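Local coordinates for protein alpha-galacturonidase (Bacillus subtilis, PDB 3FEF) that hydrolyses alpha-1,4-di-galacturonate, releasing galacturonate, as a homotetrameric family 4 glycoside hydrolase that uses NAD(+) and a manganese ion, at residues 101-105 with 420-424; 243-248 with 291-297. All blocks are in the same frame, centred on the assembly; numbering follows the deposited sequence.

Interaction 1: 101-105 with 420-424; sequences CGIYQ and LVQID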
loop_
_atom_site.group_PDB
_atom_site.type_symbol
_atom_site.label_atom_id
_atom_site.label_comp_id
_atom_site.label_asym_id
_atom_site.label_seq_id
_atom_site.Cartn_x
_atom_site.Cartn_y
_atom_site.Cartn_z
ATOM N N CYS A 101 25.707 -24.696 -22.856
ATOM C CA CYS A 101 25.051 -23.592 -23.568
ATOM C C CYS A 101 25.794 -22.282 -23.402
ATOM O O CYS A 101 25.252 -21.224 -23.710
ATOM C CB CYS A 101 23.630 -23.384 -23.068
ATOM S SG CYS A 101 22.592 -24.824 -23.253
ATOM N N GLY A 102 27.012 -22.338 -22.875
ATOM C CA GLY A 102 27.827 -21.131 -22.742
ATOM C C GLY A 102 27.623 -20.324 -21.467
ATOM O O GLY A 102 28.131 -19.207 -21.348
ATOM N N ILE A 103 26.894 -20.886 -20.510
ATOM C CA ILE A 103 26.610 -20.194 -19.261
ATOM C C ILE A 103 27.523 -20.669 -18.141
ATOM O O ILE A 103 27.487 -21.845 -17.771
ATOM C CB ILE A 103 25.151 -20.425 -18.826
ATOM C CG1 ILE A 103 24.197 -19.829 -19.871
ATOM C CG2 ILE A 103 24.912 -19.839 -17.421
ATOM C CD1 ILE A 103 22.759 -20.213 -19.674
ATOM N N TYR A 104 28.344 -19.754 -17.619
ATOM C CA TYR A 104 29.184 -20.041 -16.468
ATOM C C TYR A 104 28.615 -19.473 -15.185
ATOM O O TYR A 104 27.955 -18.431 -15.181
ATOM C CB TYR A 104 30.607 -19.532 -16.698
ATOM C CG TYR A 104 31.269 -20.340 -17.773
ATOM C CD1 TYR A 104 32.192 -21.320 -17.458
ATOM C CD2 TYR A 104 30.906 -20.178 -19.102
ATOM C CE1 TYR A 104 32.769 -22.089 -18.438
ATOM C CE2 TYR A 104 31.483 -20.942 -20.090
ATOM C CZ TYR A 104 32.409 -21.894 -19.745
ATOM O OH TYR A 104 32.989 -22.661 -20.708
ATOM N N GLN A 105 28.874 -20.185 -14.103
ATOM C CA GLN A 105 28.403 -19.817 -12.791
ATOM C C GLN A 105 29.557 -19.978 -11.816
ATOM O O GLN A 105 30.305 -20.952 -11.881
ATOM C CB GLN A 105 27.250 -20.732 -12.376
ATOM C CG GLN A 105 25.998 -20.576 -13.220
ATOM C CD GLN A 105 24.926 -21.577 -12.832
ATOM O OE1 GLN A 105 23.983 -21.244 -12.111
ATOM N NE2 GLN A 105 25.078 -22.815 -13.290
ATOM N N LEU A 420 21.246 -14.603 -16.118
ATOM C CA LEU A 420 22.335 -15.415 -16.677
ATOM C C LEU A 420 21.888 -16.283 -17.843
ATOM O O LEU A 420 22.716 -16.850 -18.543
ATOM C CB LEU A 420 23.025 -16.276 -15.619
ATOM C CG LEU A 420 23.835 -15.538 -14.557
ATOM C CD1 LEU A 420 24.456 -16.575 -13.637
ATOM C CD2 LEU A 420 24.906 -14.631 -15.204
ATOM N N VAL A 421 20.579 -16.375 -18.059
ATOM C CA VAL A 421 20.053 -17.244 -19.108
ATOM C C VAL A 421 19.772 -16.468 -20.394
ATOM O O VAL A 421 18.651 -16.067 -20.661
ATOM C CB VAL A 421 18.825 -18.019 -18.612
ATOM C CG1 VAL A 421 18.296 -18.948 -19.686
ATOM C CG2 VAL A 421 19.191 -18.804 -17.337
ATOM N N GLN A 422 20.819 -16.261 -21.183
ATOM C CA GLN A 422 20.734 -15.465 -22.414
ATOM C C GLN A 422 20.853 -16.331 -23.663
ATOM O O GLN A 422 21.631 -16.030 -24.557
ATOM C CB GLN A 422 21.842 -14.405 -22.439
ATOM C CG GLN A 422 21.617 -13.236 -21.499
ATOM C CD GLN A 422 22.207 -11.951 -22.056
ATOM O OE1 GLN A 422 21.939 -10.854 -21.556
ATOM N NE2 GLN A 422 23.021 -12.082 -23.106
ATOM N N ILE A 423 20.086 -17.406 -23.715
ATOM C CA ILE A 423 20.172 -18.343 -24.816
ATOM C C ILE A 423 18.782 -18.447 -25.439
ATOM O O ILE A 423 17.825 -17.971 -24.848
ATOM C CB ILE A 423 20.652 -19.720 -24.325
ATOM C CG1 ILE A 423 19.720 -20.250 -23.238
ATOM C CG2 ILE A 423 22.093 -19.619 -23.801
ATOM C CD1 ILE A 423 20.191 -21.574 -22.598
ATOM N N ASP A 424 18.683 -19.045 -26.623
ATOM C CA ASP A 424 17.402 -19.197 -27.285
ATOM C C ASP A 424 16.488 -19.943 -26.366
ATOM O O ASP A 424 16.953 -20.667 -25.487
ATOM C CB ASP A 424 17.533 -19.968 -28.600
ATOM C CG ASP A 424 18.186 -19.150 -29.680
ATOM O OD1 ASP A 424 18.434 -17.945 -29.431
ATOM O OD2 ASP A 424 18.448 -19.704 -30.775
#
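I103 reaches from the loop 101-105 into the bend formed by 420-423, and its side chain meets backbone as much as side chains. Its CB points at the other segment and branches there. With CG1 anti to the carbonyl carbon (chi1 -63°), the second branch leans toward L420, where I103 CG2 comes 4.4 Å from L420 CB. I103 CG1 passes 3.6 Å from L420 O. The extended chain then carries I103 CD1 onward to 3.5 Å from the same L420 O, to 4.1 Å from V421 CA and to 4.1 Å from I423 CD1. The tip thus lies between the start and the end of the bend. I423 closes the other end of the contact: I423 CG2 sits 3.5 Å from C101 O, while I423 CD1 packs on C101 CB at 3.9 Å and just touches SG. At the L420 end, CD1 of the leucine rests on Q105 CG, the aliphatic part of a glutamine whose amide is turned to other partners, D94 O and G114 N. The contact is van der Waals packing of aliphatic groups on each other and on backbone carbonyls, between two irregular segments whose end-to-end directions are 178° apart. It joins the Rossmann-type nucleotide-binding part of the family 4 fold to the C-terminal end of the chain. Nearby, Q422 packs on Q422 of a second subunit. P113, at the start of helix 112-136, touches the side chains of I103, Q105, L420 and V421; A428 of helix 425-435 backs V421 and I423.

Interaction 2: 243-248 with 291-297; sequences WRDSVF and HLTPISF
H291 makes the direct hydrogen bond between the two segments: H291 NE2 donates to W243 O at 2.7 Å with an N-H...O angle of 156°. The acceptor lies close to the imidazole plane, at the edge of the ring. Two waters add indirect links through V247 O, which accepts from both. Water 1 takes the H291 N-H, its oxygen 2.9 Å from H291 N; water 2 donates to H291 O and accepts from T293 OG1, a hydroxyl also bonded to R271. Contacts over the imidazole faces help to fix its rotation, with V247 N above one side and W243 CZ3 above the other; the indole and imidazole planes are inclined at 34°. These segments belong to the C-terminal domain of the family 4 glycosidase fold, where the loop before helix 253-262 meets the lead-in to helix 295-314. Within the first segment, S246 OG accepts from F248 N at 3.0 Å, an ST turn that shapes the backbone at V247 and F248, whose side chains reach F297. Apolar packing is centred on V247, whose CG2, held between the backbone N and the carbonyl carbon, makes a CH-pi contact with F297, 4.0 Å from the ring centroid and nearly along its normal. V247 CG2 also lies 3.6 Å from T293 OG1. F297 CZ also touches F248 CE2 at 3.8 Å, the two phenyl planes being steeply inclined at 78°.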
loop_
_atom_site.group_PDB
_atom_site.type_symbol
_atom_site.label_atom_id
_atom_site.label_comp_id
_atom_site.label_asym_id
_atom_site.label_seq_id
_atom_site.Cartn_x
_atom_site.Cartn_y
_atom_site.Cartn_z
ATOM N N TRP A 243 44.652 -12.825 -3.838
ATOM C CA TRP A 243 43.375 -13.284 -4.382
ATOM C C TRP A 243 43.429 -14.728 -4.921
ATOM O O TRP A 243 42.388 -15.359 -5.053
ATOM C CB TRP A 243 42.842 -12.314 -5.445
ATOM C CG TRP A 243 43.614 -12.318 -6.724
ATOM C CD1 TRP A 243 44.723 -11.574 -7.016
ATOM C CD2 TRP A 243 43.324 -13.092 -7.901
ATOM N NE1 TRP A 243 45.142 -11.844 -8.307
ATOM C CE2 TRP A 243 44.298 -12.773 -8.864
ATOM C CE3 TRP A 243 42.335 -14.035 -8.225
ATOM C CZ2 TRP A 243 44.315 -13.364 -10.137
ATOM C CZ3 TRP A 243 42.349 -14.614 -9.477
ATOM C CH2 TRP A 243 43.335 -14.281 -10.424
ATOM N N ARG A 244 44.631 -15.243 -5.217
ATOM C CA ARG A 244 44.787 -16.617 -5.710
ATOM C C ARG A 244 44.826 -17.656 -4.600
ATOM O O ARG A 244 44.798 -18.837 -4.885
ATOM C CB ARG A 244 46.065 -16.799 -6.526
ATOM C CG ARG A 244 46.175 -15.964 -7.767
ATOM C CD ARG A 244 47.532 -16.177 -8.431
ATOM N NE ARG A 244 47.844 -15.080 -9.337
ATOM C CZ ARG A 244 47.386 -14.997 -10.580
ATOM N NH1 ARG A 244 47.701 -13.955 -11.345
ATOM N NH2 ARG A 244 46.605 -15.955 -11.058
ATOM N N ASP A 245 44.918 -17.233 -3.348
ATOM C CA ASP A 245 45.044 -18.199 -2.258
ATOM C C ASP A 245 43.962 -19.279 -2.307
ATOM O O ASP A 245 44.247 -20.446 -2.080
ATOM C CB ASP A 245 45.041 -17.519 -0.872
ATOM C CG ASP A 245 46.203 -16.548 -0.677
ATOM O OD1 ASP A 245 47.189 -16.613 -1.451
ATOM O OD2 ASP A 245 46.123 -15.713 0.257
ATOM N N SER A 246 42.721 -18.898 -2.590
ATOM C CA SER A 246 41.645 -19.880 -2.670
ATOM C C SER A 246 40.503 -19.394 -3.544
ATOM O O SER A 246 40.457 -18.225 -3.927
ATOM C CB SER A 246 41.107 -20.186 -1.286
ATOM O OG SER A 246 40.207 -19.169 -0.893
ATOM N N VAL A 247 39.577 -20.296 -3.852
ATOM C CA VAL A 247 38.401 -19.938 -4.641
ATOM C C VAL A 247 37.531 -18.896 -3.921
ATOM O O VAL A 247 36.655 -18.285 -4.525
ATOM C CB VAL A 247 37.556 -21.180 -4.995
ATOM C CG1 VAL A 247 38.445 -22.273 -5.537
ATOM C CG2 VAL A 247 36.785 -21.678 -3.791
ATOM N N PHE A 248 37.792 -18.671 -2.639
ATOM C CA PHE A 248 36.975 -17.743 -1.865
ATOM C C PHE A 248 37.472 -16.304 -1.897
ATOM O O PHE A 248 36.757 -15.393 -1.483
ATOM C CB PHE A 248 36.849 -18.224 -0.426
ATOM C CG PHE A 248 36.141 -19.531 -0.302
ATOM C CD1 PHE A 248 34.786 -19.622 -0.581
ATOM C CD2 PHE A 248 36.825 -20.674 0.073
ATOM C CE1 PHE A 248 34.124 -20.822 -0.478
ATOM C CE2 PHE A 248 36.163 -21.890 0.188
ATOM C CZ PHE A 248 34.818 -21.969 -0.095
ATOM N N HIS A 291 37.444 -16.166 -8.375
ATOM C CA HIS A 291 37.360 -17.513 -8.934
ATOM C C HIS A 291 35.930 -18.025 -9.049
ATOM O O HIS A 291 35.017 -17.542 -8.377
ATOM C CB HIS A 291 38.094 -18.518 -8.043
ATOM C CG HIS A 291 39.459 -18.084 -7.622
ATOM N ND1 HIS A 291 40.600 -18.494 -8.275
ATOM C CD2 HIS A 291 39.872 -17.304 -6.590
ATOM C CE1 HIS A 291 41.659 -17.974 -7.672
ATOM N NE2 HIS A 291 41.246 -17.256 -6.642
ATOM N N LEU A 292 35.754 -19.048 -9.880
ATOM C CA LEU A 292 34.541 -19.825 -9.850
ATOM C C LEU A 292 34.801 -20.918 -8.828
ATOM O O LEU A 292 35.944 -21.190 -8.504
ATOM C CB LEU A 292 34.274 -20.436 -11.217
ATOM C CG LEU A 292 34.389 -19.532 -12.441
ATOM C CD1 LEU A 292 34.116 -20.359 -13.680
ATOM C CD2 LEU A 292 33.423 -18.335 -12.367
ATOM N N THR A 293 33.755 -21.522 -8.295
ATOM C CA THR A 293 33.908 -22.681 -7.429
ATOM C C THR A 293 33.353 -23.908 -8.139
ATOM O O THR A 293 32.137 -24.091 -8.194
ATOM C CB THR A 293 33.136 -22.507 -6.116
ATOM O OG1 THR A 293 33.640 -21.369 -5.414
ATOM C CG2 THR A 293 33.268 -23.756 -5.230
ATOM N N PRO A 294 34.242 -24.759 -8.672
ATOM C CA PRO A 294 33.812 -25.944 -9.412
ATOM C C PRO A 294 33.325 -26.990 -8.433
ATOM O O PRO A 294 33.748 -26.982 -7.274
ATOM C CB PRO A 294 35.106 -26.425 -10.095
ATOM C CG PRO A 294 36.266 -25.611 -9.470
ATOM C CD PRO A 294 35.684 -24.790 -8.346
ATOM N N ILE A 295 32.463 -27.902 -8.867
ATOM C CA ILE A 295 31.927 -28.874 -7.912
ATOM C C ILE A 295 32.990 -29.825 -7.368
ATOM O O ILE A 295 32.822 -30.394 -6.296
ATOM C CB ILE A 295 30.765 -29.676 -8.477
ATOM C CG1 ILE A 295 29.607 -28.729 -8.808
ATOM C CG2 ILE A 295 30.308 -30.735 -7.468
ATOM C CD1 ILE A 295 29.312 -27.713 -7.703
ATOM N N SER A 296 34.078 -29.996 -8.108
ATOM C CA SER A 296 35.167 -30.856 -7.669
ATOM C C SER A 296 35.819 -30.275 -6.414
ATOM O O SER A 296 36.227 -31.011 -5.517
ATOM C CB SER A 296 36.203 -30.981 -8.779
ATOM O OG SER A 296 36.711 -29.699 -9.092
ATOM N N PHE A 297 35.909 -28.948 -6.350
ATOM C CA PHE A 297 36.453 -28.324 -5.170
ATOM C C PHE A 297 35.622 -28.732 -3.962
ATOM O O PHE A 297 36.166 -29.014 -2.892
ATOM C CB PHE A 297 36.484 -26.802 -5.283
ATOM C CG PHE A 297 36.877 -26.128 -3.999
ATOM C CD1 PHE A 297 38.206 -25.871 -3.715
ATOM C CD2 PHE A 297 35.922 -25.801 -3.057
ATOM C CE1 PHE A 297 38.578 -25.275 -2.521
ATOM C CE2 PHE A 297 36.288 -25.214 -1.860
ATOM C CZ PHE A 297 37.620 -24.950 -1.595
HETATM O O HOH W 1 36.773 -15.416 -5.606
HETATM O O HOH W 2 34.190 -18.921 -6.361
#

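How the interactions relate
Interaction 2 is nested within the long chain excursion that interaction 1 closes, and their centres are about 20 Å apart. They touch directly where Q105 O packs on L292 CB at 4.1 Å; beside this point, backbone bonding of T293 with S106 ties the two regions together. Interaction 2 lies beside the catalytic region through F248, whose side chain is about 7 Å from that of H170, the proton donor by similarity, about 10 Å from the bound magnesium ion and about 3 Å from a sulfate. Interaction 1 is more remote: the Q105 side chain stays about 11 Å from that of the metal ligand H206.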